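Local coordinates for malonyl-CoA decarboxylase (Rhodopseudomonas palustris, PDB 4KSA), which probably catalyses the decarboxylation of malonyl-CoA to acetyl-CoA and carbon dioxide, at residues A[327-338]-A[349-360]. Residues are numbered along the deposited sequence; the frame is centred on the assembly and turned at random.
Sequences LDASARTALEAL and TADRLKPIVLQL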
loop_
_atom_site.group_PDB
_atom_site.type_symbol
_atom_site.label_atom_id
_atom_site.label_comp_id
_atom_site.label_asym_id
_atom_site.label_seq_id
_atom_site.Cartn_x
_atom_site.Cartn_y
_atom_site.Cartn_z
ATOM N N LEU A 327 54.695 11.186 -24.948
ATOM C CA LEU A 327 54.584 12.573 -25.341
ATOM C C LEU A 327 55.894 12.869 -26.046
ATOM O O LEU A 327 56.910 13.142 -25.399
ATOM C CB LEU A 327 54.436 13.497 -24.134
ATOM C CG LEU A 327 53.052 13.606 -23.504
ATOM C CD1 LEU A 327 53.064 14.746 -22.489
ATOM C CD2 LEU A 327 52.007 13.860 -24.582
ATOM N N ASP A 328 55.877 12.765 -27.372
ATOM C CA ASP A 328 57.063 13.050 -28.166
ATOM C C ASP A 328 57.119 14.559 -28.427
ATOM O O ASP A 328 56.229 15.307 -28.003
ATOM C CB ASP A 328 57.042 12.263 -29.490
ATOM C CG ASP A 328 55.794 12.526 -30.327
ATOM O OD1 ASP A 328 55.349 13.691 -30.410
ATOM O OD2 ASP A 328 55.270 11.560 -30.923
ATOM N N ALA A 329 58.166 15.008 -29.108
ATOM C CA ALA A 329 58.313 16.428 -29.400
ATOM C C ALA A 329 57.060 17.033 -30.067
ATOM O O ALA A 329 56.629 18.134 -29.719
ATOM C CB ALA A 329 59.556 16.646 -30.268
ATOM N N SER A 330 56.478 16.303 -31.017
ATOM C CA SER A 330 55.282 16.757 -31.731
ATOM C C SER A 330 54.136 17.024 -30.757
ATOM O O SER A 330 53.641 18.156 -30.635
ATOM C CB SER A 330 54.832 15.688 -32.732
ATOM O OG SER A 330 55.937 15.122 -33.420
ATOM N N ALA A 331 53.721 15.953 -30.079
ATOM C CA ALA A 331 52.644 16.004 -29.099
ATOM C C ALA A 331 52.803 17.208 -28.196
ATOM O O ALA A 331 51.921 18.051 -28.102
ATOM C CB ALA A 331 52.649 14.745 -28.274
ATOM N N ARG A 332 53.940 17.281 -27.526
ATOM C CA ARG A 332 54.204 18.392 -26.637
ATOM C C ARG A 332 53.962 19.711 -27.361
ATOM O O ARG A 332 53.313 20.617 -26.827
ATOM C CB ARG A 332 55.642 18.302 -26.123
ATOM C CG ARG A 332 55.856 17.134 -25.172
ATOM C CD ARG A 332 57.316 16.932 -24.854
ATOM N NE ARG A 332 57.535 15.965 -23.780
ATOM C CZ ARG A 332 57.125 16.131 -22.523
ATOM N NH1 ARG A 332 56.459 17.227 -22.159
ATOM N NH2 ARG A 332 57.407 15.205 -21.618
ATOM N N THR A 333 54.460 19.804 -28.589
ATOM C CA THR A 333 54.303 21.015 -29.383
ATOM C C THR A 333 52.838 21.354 -29.649
ATOM O O THR A 333 52.419 22.492 -29.446
ATOM C CB THR A 333 55.025 20.883 -30.730
ATOM O OG1 THR A 333 56.337 20.347 -30.523
ATOM C CG2 THR A 333 55.144 22.245 -31.395
ATOM N N ALA A 334 52.066 20.365 -30.101
ATOM C CA ALA A 334 50.635 20.547 -30.389
ATOM C C ALA A 334 49.804 20.880 -29.138
ATOM O O ALA A 334 48.982 21.794 -29.137
ATOM C CB ALA A 334 50.081 19.289 -31.058
ATOM N N LEU A 335 50.027 20.121 -28.076
ATOM C CA LEU A 335 49.319 20.324 -26.823
ATOM C C LEU A 335 49.329 21.777 -26.359
ATOM O O LEU A 335 48.366 22.236 -25.745
ATOM C CB LEU A 335 49.938 19.433 -25.745
ATOM C CG LEU A 335 49.132 18.259 -25.196
ATOM C CD1 LEU A 335 48.205 17.650 -26.243
ATOM C CD2 LEU A 335 50.129 17.241 -24.687
ATOM N N GLU A 336 50.415 22.494 -26.645
ATOM C CA GLU A 336 50.540 23.897 -26.238
ATOM C C GLU A 336 49.319 24.702 -26.658
ATOM O O GLU A 336 49.072 25.796 -26.146
ATOM C CB GLU A 336 51.795 24.536 -26.845
ATOM C CG GLU A 336 53.113 23.929 -26.386
ATOM C CD GLU A 336 54.319 24.689 -26.917
ATOM O OE1 GLU A 336 54.499 24.745 -28.154
ATOM O OE2 GLU A 336 55.089 25.234 -26.094
ATOM N N ALA A 337 48.564 24.150 -27.603
ATOM C CA ALA A 337 47.357 24.791 -28.101
ATOM C C ALA A 337 46.311 24.861 -26.989
ATOM O O ALA A 337 45.592 25.853 -26.857
ATOM C CB ALA A 337 46.811 24.011 -29.294
ATOM N N LEU A 338 46.239 23.805 -26.186
ATOM C CA LEU A 338 45.285 23.743 -25.089
ATOM C C LEU A 338 45.455 24.907 -24.123
ATOM O O LEU A 338 44.531 25.251 -23.390
ATOM C CB LEU A 338 45.439 22.419 -24.341
ATOM C CG LEU A 338 45.059 21.193 -25.173
ATOM C CD1 LEU A 338 45.489 19.920 -24.472
ATOM C CD2 LEU A 338 43.560 21.213 -25.420
ATOM N N THR A 349 42.418 24.609 -35.143
ATOM C CA THR A 349 43.149 24.238 -33.927
ATOM C C THR A 349 42.536 22.986 -33.309
ATOM O O THR A 349 43.237 22.138 -32.755
ATOM C CB THR A 349 43.107 25.362 -32.866
ATOM O OG1 THR A 349 43.619 26.577 -33.427
ATOM C CG2 THR A 349 43.940 24.976 -31.655
ATOM N N ALA A 350 41.216 22.885 -33.416
ATOM C CA ALA A 350 40.465 21.761 -32.882
ATOM C C ALA A 350 40.850 20.448 -33.548
ATOM O O ALA A 350 41.371 19.540 -32.897
ATOM C CB ALA A 350 38.970 22.015 -33.061
ATOM N N ASP A 351 40.586 20.352 -34.846
ATOM C CA ASP A 351 40.889 19.144 -35.600
ATOM C C ASP A 351 42.339 18.738 -35.488
ATOM O O ASP A 351 42.682 17.576 -35.683
ATOM C CB ASP A 351 40.531 19.335 -37.070
ATOM C CG ASP A 351 39.037 19.411 -37.292
ATOM O OD1 ASP A 351 38.400 20.355 -36.769
ATOM O OD2 ASP A 351 38.501 18.516 -37.987
ATOM N N ARG A 352 43.193 19.701 -35.176
ATOM C CA ARG A 352 44.611 19.424 -35.037
ATOM C C ARG A 352 44.840 18.692 -33.711
ATOM O O ARG A 352 45.632 17.747 -33.630
ATOM C CB ARG A 352 45.388 20.735 -35.041
ATOM C CG ARG A 352 46.760 20.643 -35.675
ATOM C CD ARG A 352 46.709 21.028 -37.151
ATOM N NE ARG A 352 46.148 22.367 -37.371
ATOM C CZ ARG A 352 46.476 23.459 -36.679
ATOM N NH1 ARG A 352 47.366 23.397 -35.693
ATOM N NH2 ARG A 352 45.921 24.626 -36.986
ATOM N N LEU A 353 44.128 19.148 -32.680
ATOM C CA LEU A 353 44.208 18.589 -31.330
ATOM C C LEU A 353 43.510 17.245 -31.165
ATOM O O LEU A 353 44.067 16.320 -30.570
ATOM C CB LEU A 353 43.599 19.572 -30.330
ATOM C CG LEU A 353 44.487 20.665 -29.755
ATOM C CD1 LEU A 353 43.627 21.661 -29.010
ATOM C CD2 LEU A 353 45.530 20.040 -28.830
ATOM N N LYS A 354 42.285 17.158 -31.687
ATOM C CA LYS A 354 41.461 15.952 -31.586
ATOM C C LYS A 354 42.210 14.618 -31.661
ATOM O O LYS A 354 41.986 13.734 -30.844
ATOM C CB LYS A 354 40.344 15.974 -32.637
ATOM C CG LYS A 354 39.514 14.706 -32.644
ATOM C CD LYS A 354 38.458 14.671 -33.741
ATOM C CE LYS A 354 37.132 15.239 -33.276
ATOM N NZ LYS A 354 36.033 14.890 -34.224
ATOM N N PRO A 355 43.106 14.447 -32.644
ATOM C CA PRO A 355 43.821 13.169 -32.711
ATOM C C PRO A 355 44.772 12.930 -31.542
ATOM O O PRO A 355 44.793 11.841 -30.972
ATOM C CB PRO A 355 44.556 13.258 -34.039
ATOM C CG PRO A 355 44.848 14.731 -34.142
ATOM C CD PRO A 355 43.523 15.336 -33.742
ATOM N N ILE A 356 45.562 13.934 -31.182
ATOM C CA ILE A 356 46.488 13.750 -30.077
ATOM C C ILE A 356 45.760 13.573 -28.739
ATOM O O ILE A 356 46.098 12.676 -27.960
ATOM C CB ILE A 356 47.530 14.926 -29.975
ATOM C CG1 ILE A 356 48.435 14.728 -28.744
ATOM C CG2 ILE A 356 46.818 16.274 -29.866
ATOM C CD1 ILE A 356 49.064 13.327 -28.622
ATOM N N VAL A 357 44.758 14.407 -28.470
ATOM C CA VAL A 357 44.027 14.297 -27.214
ATOM C C VAL A 357 43.306 12.959 -27.075
ATOM O O VAL A 357 43.563 12.210 -26.131
ATOM C CB VAL A 357 43.021 15.450 -27.043
ATOM C CG1 VAL A 357 42.050 15.139 -25.942
ATOM C CG2 VAL A 357 43.766 16.713 -26.698
ATOM N N LEU A 358 42.416 12.648 -28.008
ATOM C CA LEU A 358 41.686 11.386 -27.951
ATOM C C LEU A 358 42.607 10.205 -27.704
ATOM O O LEU A 358 42.236 9.247 -27.040
ATOM C CB LEU A 358 40.917 11.151 -29.248
ATOM C CG LEU A 358 39.789 12.139 -29.519
ATOM C CD1 LEU A 358 39.094 11.782 -30.813
ATOM C CD2 LEU A 358 38.811 12.116 -28.364
ATOM N N GLN A 359 43.814 10.268 -28.242
ATOM C CA GLN A 359 44.748 9.172 -28.063
ATOM C C GLN A 359 45.342 9.170 -26.659
ATOM O O GLN A 359 45.674 8.118 -26.123
ATOM C CB GLN A 359 45.857 9.256 -29.101
ATOM C CG GLN A 359 46.756 8.040 -29.102
ATOM C CD GLN A 359 48.041 8.298 -29.845
ATOM O OE1 GLN A 359 48.034 8.563 -31.056
ATOM N NE2 GLN A 359 49.164 8.234 -29.121
ATOM N N LEU A 360 45.493 10.350 -26.072
ATOM C CA LEU A 360 46.020 10.445 -24.720
ATOM C C LEU A 360 44.911 9.982 -23.776
ATOM O O LEU A 360 45.160 9.263 -22.796
ATOM C CB LEU A 360 46.409 11.886 -24.402
ATOM C CG LEU A 360 47.719 12.356 -25.020
ATOM C CD1 LEU A 360 47.915 13.841 -24.765
ATOM C CD2 LEU A 360 48.854 11.540 -24.420
#
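Leu-353 meets Ala-337 and Leu-338 through its forked end. Its CD1 lies 3.6 Å from CD2 of Leu-338, the two leucines crossing at a slant, and the same methyl rests 4.0 Å from the CB of Ala-337. The other branch, CD2, turns to the neighbouring helical turn, where it comes within 3.9 Å of the carbonyl O of Ala-334, a plain van der Waals approach. Trp-343, in the connection between the helices, also touches both Leu-353 and Leu-338. Cutting Leu-353 back to an alanine here is likely to open a gap between helix 349-360 and the Ala-337/Leu-338 pair, taking from Leu-338 CD2 its closest neighbour across the contact and from the Ala-337 methyl part of its cover.

One turn further along, Ile-356 carries the next layer. With CG1 anti to the backbone N (chi1 177°), the side chain extends toward the other helix, so that CD1 lands on the CB of Ala-331 at 3.9 Å while CG1 packs against CD1 of Leu-335, also at 3.9 Å. Ile-356 and Leu-335 cross at roughly a right angle. Leu-335 in turn runs tip to tip into Leu-360, its CD2 being 4.1 Å from the CD1 of Leu-360. Past it, Leu-327 closes this end of the row against the CD2 of Leu-360.

No hydrogen bond links the segments; the side chains that meet are apolar. Helix 311-320 backs them, with Leu-315 against Leu-338 and Leu-360, and Phe-311 against Val-357. At the start of helix 329-335, Asp-328 is the N-cap, its OD1 accepting from Ala-331 N at 2.8 Å. Away from the magnesium site, in the C-terminal, acetyltransferase-clan part of the enzyme, the two helix axes approach to 10.1 Å with 128° between their directions: an obliquely crossed helix-loop-helix pair packed on helix 311-320.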